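Local coordinates for protein carbonic anhydrase (Coccomyxa sp. PA, PDB 3UCJ) that probably catalyses the reversible hydration of carbon dioxide to hydrogencarbonate, as a zinc-dependent beta-class carbonic anhydrase, at residues D129-L141 with D151-F163. Numbering follows the deposited sequence.
Sequences DVREVRDKNAAKL and DKMVELNVEAQVF
Lys152 lays its aliphatic chain against Leu141, CG lying 3.9 Å from Leu141 CD2, while its ammonium stays 5.1 Å (NZ to NZ) from that of Lys140. The next residue, Met153, is a knob in a hole formed by Val130, Val133 and Arg134 of helix 129-135 and Leu141 of helix 138-141. With CG anti to the backbone N (chi1 -173°) and the chain then bent, its sulfur reaches Arg134 CB and its methyl CE comes 3.6 Å from Val133 CG1. The guanidinium of Arg134 leads away, to Asp135 and His219 of the second subunit. Leu156 sets both methyls against Asn137, CD1 3.7 Å from Asn137 CB; ND2 of that amide bonds to Val133 O (2.9 Å). Asn157 ND2 donates to Gly72 O in the acetazolamide pocket, its side chain about 8 Å from the zinc ion. Ala160 CB lies 3.6 Å from CG2 of Val133, the answering knob among Met153, Leu156, Asn157 and Ala160. Gln161 NE2 donates to Asn157 OD1 from above the carbonyl plane, and OE1 accepts from Val75 N. No hydrogen bond links the segments: apolar packing joins them, helix 129-135 crossing helix 151-163 at 102°, while Asn157, Gln161 and Arg134 tie the pair to Gly72, Val75 and the second subunit.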
loop_
_atom_site.group_PDB
_atom_site.type_symbol
_atom_site.label_atom_id
_atom_site.label_comp_id
_atom_site.label_asym_id
_atom_site.label_seq_id
_atom_site.Cartn_x
_atom_site.Cartn_y
_atom_site.Cartn_z
ATOM N N ASP A 129 -6.172 6.384 9.643
ATOM C CA ASP A 129 -7.310 5.584 10.072
ATOM C C ASP A 129 -7.810 6.093 11.427
ATOM O O ASP A 129 -9.040 5.953 11.721
ATOM C CB ASP A 129 -6.935 4.062 10.320
ATOM C CG ASP A 129 -6.299 3.365 9.074
ATOM O OD1 ASP A 129 -6.237 2.104 9.059
ATOM O OD2 ASP A 129 -5.680 4.004 8.209
ATOM N N VAL A 130 -6.852 6.424 12.278
ATOM C CA VAL A 130 -7.244 6.930 13.637
ATOM C C VAL A 130 -8.127 8.215 13.463
ATOM O O VAL A 130 -9.195 8.323 14.102
ATOM C CB VAL A 130 -6.046 7.216 14.489
ATOM C CG1 VAL A 130 -6.582 7.693 15.916
ATOM C CG2 VAL A 130 -5.204 5.913 14.677
ATOM N N ARG A 131 -7.740 9.106 12.547
ATOM C CA ARG A 131 -8.622 10.258 12.291
ATOM C C ARG A 131 -10.020 9.866 11.870
ATOM O O ARG A 131 -10.995 10.553 12.230
ATOM C CB ARG A 131 -8.001 11.263 11.325
ATOM C CG ARG A 131 -6.813 12.035 11.919
ATOM C CD ARG A 131 -6.272 13.128 10.997
ATOM N NE ARG A 131 -5.523 12.577 9.865
ATOM C CZ ARG A 131 -4.202 12.442 9.847
ATOM N NH1 ARG A 131 -3.447 12.873 10.902
ATOM N NH2 ARG A 131 -3.620 11.954 8.773
ATOM N N GLU A 132 -10.167 8.788 11.088
ATOM C CA GLU A 132 -11.445 8.429 10.573
ATOM C C GLU A 132 -12.319 7.934 11.734
ATOM O O GLU A 132 -13.478 8.237 11.756
ATOM C CB GLU A 132 -11.271 7.264 9.562
ATOM C CG GLU A 132 -10.787 7.723 8.249
ATOM C CD GLU A 132 -10.776 6.450 7.279
ATOM O OE1 GLU A 132 -9.709 5.831 7.112
ATOM O OE2 GLU A 132 -11.883 6.019 6.776
ATOM N N VAL A 133 -11.751 7.167 12.639
ATOM C CA VAL A 133 -12.463 6.707 13.797
ATOM C C VAL A 133 -12.861 7.899 14.665
ATOM O O VAL A 133 -13.955 8.032 15.055
ATOM C CB VAL A 133 -11.604 5.795 14.646
ATOM C CG1 VAL A 133 -12.337 5.422 15.860
ATOM C CG2 VAL A 133 -11.213 4.549 13.887
ATOM N N ARG A 134 -11.906 8.747 14.933
ATOM C CA ARG A 134 -12.112 9.968 15.676
ATOM C C ARG A 134 -13.261 10.793 15.122
ATOM O O ARG A 134 -14.106 11.217 15.838
ATOM C CB ARG A 134 -10.821 10.767 15.636
ATOM C CG ARG A 134 -10.841 12.127 16.273
ATOM C CD ARG A 134 -9.728 12.965 15.767
ATOM N NE ARG A 134 -9.994 13.511 14.470
ATOM C CZ ARG A 134 -9.186 14.322 13.826
ATOM N NH1 ARG A 134 -8.058 14.685 14.369
ATOM N NH2 ARG A 134 -9.513 14.768 12.647
ATOM N N ASP A 135 -13.247 11.001 13.829
ATOM C CA ASP A 135 -14.194 11.841 13.157
ATOM C C ASP A 135 -15.612 11.346 13.271
ATOM O O ASP A 135 -16.527 12.100 13.168
ATOM C CB ASP A 135 -13.838 12.007 11.703
ATOM C CG ASP A 135 -12.678 12.931 11.477
ATOM O OD1 ASP A 135 -12.211 12.990 10.368
ATOM O OD2 ASP A 135 -12.209 13.575 12.392
ATOM N N LYS A 136 -15.778 10.064 13.483
ATOM C CA LYS A 136 -17.089 9.506 13.635
ATOM C C LYS A 136 -17.554 9.556 15.072
ATOM O O LYS A 136 -18.595 9.086 15.397
ATOM C CB LYS A 136 -17.122 8.083 13.097
ATOM C CG LYS A 136 -16.850 8.023 11.654
ATOM C CD LYS A 136 -17.281 6.759 11.031
ATOM C CE LYS A 136 -16.201 5.793 11.002
ATOM N NZ LYS A 136 -16.638 4.567 10.410
ATOM N N ASN A 137 -16.773 10.180 15.920
ATOM C CA ASN A 137 -17.068 10.173 17.322
ATOM C C ASN A 137 -16.935 11.498 18.038
ATOM O O ASN A 137 -16.652 11.530 19.188
ATOM C CB ASN A 137 -16.224 9.114 18.007
ATOM C CG ASN A 137 -16.694 7.749 17.708
ATOM O OD1 ASN A 137 -17.688 7.327 18.216
ATOM N ND2 ASN A 137 -16.015 7.070 16.836
ATOM N N ALA A 138 -17.174 12.590 17.345
ATOM C CA ALA A 138 -17.131 13.889 17.975
ATOM C C ALA A 138 -17.909 13.925 19.259
ATOM O O ALA A 138 -17.452 14.450 20.236
ATOM C CB ALA A 138 -17.623 14.933 17.045
ATOM N N ALA A 139 -19.088 13.341 19.242
ATOM C CA ALA A 139 -19.965 13.347 20.415
ATOM C C ALA A 139 -19.433 12.632 21.638
ATOM O O ALA A 139 -19.796 12.997 22.774
ATOM C CB ALA A 139 -21.365 12.853 20.057
ATOM N N LYS A 140 -18.536 11.630 21.459
ATOM C CA LYS A 140 -17.952 10.953 22.609
ATOM C C LYS A 140 -16.627 11.584 23.048
ATOM O O LYS A 140 -16.116 11.253 24.143
ATOM C CB LYS A 140 -17.719 9.488 22.291
ATOM C CG LYS A 140 -18.896 8.773 21.812
ATOM C CD LYS A 140 -18.457 7.361 21.511
ATOM C CE LYS A 140 -19.550 6.580 20.858
ATOM N NZ LYS A 140 -20.415 6.056 21.928
ATOM N N LEU A 141 -16.036 12.431 22.208
ATOM C CA LEU A 141 -14.704 12.962 22.471
ATOM C C LEU A 141 -14.667 14.456 22.917
ATOM O O LEU A 141 -13.766 14.923 23.695
ATOM C CB LEU A 141 -13.814 12.772 21.193
ATOM C CG LEU A 141 -13.494 11.251 20.970
ATOM C CD1 LEU A 141 -12.782 11.165 19.651
ATOM C CD2 LEU A 141 -12.508 10.817 21.971
ATOM N N ASP A 151 -7.798 8.405 26.413
ATOM C CA ASP A 151 -8.218 7.094 26.795
ATOM C C ASP A 151 -9.379 6.630 25.945
ATOM O O ASP A 151 -9.439 5.513 25.513
ATOM C CB ASP A 151 -8.606 7.072 28.261
ATOM C CG ASP A 151 -7.441 7.265 29.176
ATOM O OD1 ASP A 151 -7.667 7.534 30.339
ATOM O OD2 ASP A 151 -6.300 7.167 28.766
ATOM N N LYS A 152 -10.313 7.514 25.722
ATOM C CA LYS A 152 -11.453 7.199 24.931
ATOM C C LYS A 152 -11.057 6.902 23.486
ATOM O O LYS A 152 -11.580 6.019 22.883
ATOM C CB LYS A 152 -12.424 8.358 24.997
ATOM C CG LYS A 152 -13.755 8.103 24.450
ATOM C CD LYS A 152 -14.355 6.916 25.053
ATOM C CE LYS A 152 -15.808 7.074 25.129
ATOM N NZ LYS A 152 -16.527 5.822 25.180
ATOM N N MET A 153 -10.133 7.660 22.948
ATOM C CA MET A 153 -9.675 7.417 21.601
ATOM C C MET A 153 -9.088 6.013 21.473
ATOM O O MET A 153 -9.367 5.316 20.547
ATOM C CB MET A 153 -8.675 8.465 21.188
ATOM C CG MET A 153 -8.258 8.389 19.744
ATOM S SD MET A 153 -9.494 8.928 18.610
ATOM C CE MET A 153 -10.103 7.419 17.915
ATOM N N VAL A 154 -8.275 5.627 22.426
ATOM C CA VAL A 154 -7.730 4.281 22.469
ATOM C C VAL A 154 -8.830 3.232 22.404
ATOM O O VAL A 154 -8.793 2.344 21.614
ATOM C CB VAL A 154 -6.836 4.086 23.706
ATOM C CG1 VAL A 154 -6.520 2.660 23.907
ATOM C CG2 VAL A 154 -5.581 4.858 23.554
ATOM N N GLU A 155 -9.839 3.390 23.230
ATOM C CA GLU A 155 -10.948 2.481 23.272
ATOM C C GLU A 155 -11.766 2.434 21.995
ATOM O O GLU A 155 -12.147 1.390 21.548
ATOM C CB GLU A 155 -11.839 2.803 24.465
ATOM C CG GLU A 155 -11.175 2.585 25.781
ATOM C CD GLU A 155 -11.856 3.292 26.944
ATOM O OE1 GLU A 155 -11.260 3.339 28.012
ATOM O OE2 GLU A 155 -12.956 3.804 26.768
ATOM N N LEU A 156 -12.060 3.585 21.437
ATOM C CA LEU A 156 -12.839 3.649 20.213
ATOM C C LEU A 156 -12.049 2.996 19.086
ATOM O O LEU A 156 -12.659 2.360 18.206
ATOM C CB LEU A 156 -13.123 5.111 19.821
ATOM C CG LEU A 156 -14.267 5.712 20.720
ATOM C CD1 LEU A 156 -14.260 7.256 20.536
ATOM C CD2 LEU A 156 -15.597 5.031 20.473
ATOM N N ASN A 157 -10.745 3.206 19.134
ATOM C CA ASN A 157 -9.875 2.635 18.094
ATOM C C ASN A 157 -9.930 1.091 18.198
ATOM O O ASN A 157 -10.154 0.373 17.170
ATOM C CB ASN A 157 -8.469 3.161 18.212
ATOM C CG ASN A 157 -7.595 2.691 17.009
ATOM O OD1 ASN A 157 -8.010 2.829 15.848
ATOM N ND2 ASN A 157 -6.474 2.082 17.318
ATOM N N VAL A 158 -9.772 0.559 19.410
ATOM C CA VAL A 158 -9.977 -0.919 19.566
ATOM C C VAL A 158 -11.299 -1.368 18.933
ATOM O O VAL A 158 -11.359 -2.358 18.144
ATOM C CB VAL A 158 -9.880 -1.387 21.060
ATOM C CG1 VAL A 158 -10.214 -2.916 21.164
ATOM C CG2 VAL A 158 -8.473 -1.114 21.594
ATOM N N GLU A 159 -12.421 -0.728 19.321
ATOM C CA GLU A 159 -13.680 -1.162 18.765
ATOM C C GLU A 159 -13.707 -1.131 17.259
ATOM O O GLU A 159 -14.284 -2.023 16.617
ATOM C CB GLU A 159 -14.906 -0.349 19.327
ATOM C CG GLU A 159 -16.183 -1.013 18.729
ATOM C CD GLU A 159 -17.536 -0.579 19.314
ATOM O OE1 GLU A 159 -17.535 0.292 20.236
ATOM O OE2 GLU A 159 -18.563 -1.080 18.774
ATOM N N ALA A 160 -13.163 -0.065 16.648
ATOM C CA ALA A 160 -13.215 0.030 15.204
ATOM C C ALA A 160 -12.341 -1.078 14.595
ATOM O O ALA A 160 -12.707 -1.599 13.543
ATOM C CB ALA A 160 -12.620 1.397 14.785
ATOM N N GLN A 161 -11.202 -1.394 15.231
ATOM C CA GLN A 161 -10.273 -2.359 14.617
ATOM C C GLN A 161 -10.872 -3.753 14.803
ATOM O O GLN A 161 -10.740 -4.607 13.916
ATOM C CB GLN A 161 -8.821 -2.258 15.140
ATOM C CG GLN A 161 -8.215 -0.838 14.956
ATOM C CD GLN A 161 -8.454 -0.212 13.543
ATOM O OE1 GLN A 161 -8.392 -0.927 12.509
ATOM N NE2 GLN A 161 -8.759 1.159 13.499
ATOM N N VAL A 162 -11.622 -3.953 15.877
ATOM C CA VAL A 162 -12.377 -5.233 15.984
ATOM C C VAL A 162 -13.370 -5.356 14.898
ATOM O O VAL A 162 -13.487 -6.456 14.242
ATOM C CB VAL A 162 -13.058 -5.396 17.394
ATOM C CG1 VAL A 162 -14.135 -6.520 17.356
ATOM C CG2 VAL A 162 -11.985 -5.648 18.397
ATOM N N PHE A 163 -14.104 -4.272 14.608
ATOM C CA PHE A 163 -15.049 -4.331 13.488
ATOM C C PHE A 163 -14.323 -4.616 12.162
ATOM O O PHE A 163 -14.774 -5.449 11.301
ATOM C CB PHE A 163 -15.827 -2.957 13.369
ATOM C CG PHE A 163 -16.857 -2.947 12.272
ATOM C CD1 PHE A 163 -18.204 -3.186 12.603
ATOM C CD2 PHE A 163 -16.531 -2.632 10.946
ATOM C CE1 PHE A 163 -19.204 -3.162 11.646
ATOM C CE2 PHE A 163 -17.556 -2.619 9.901
ATOM C CZ PHE A 163 -18.901 -2.907 10.264
#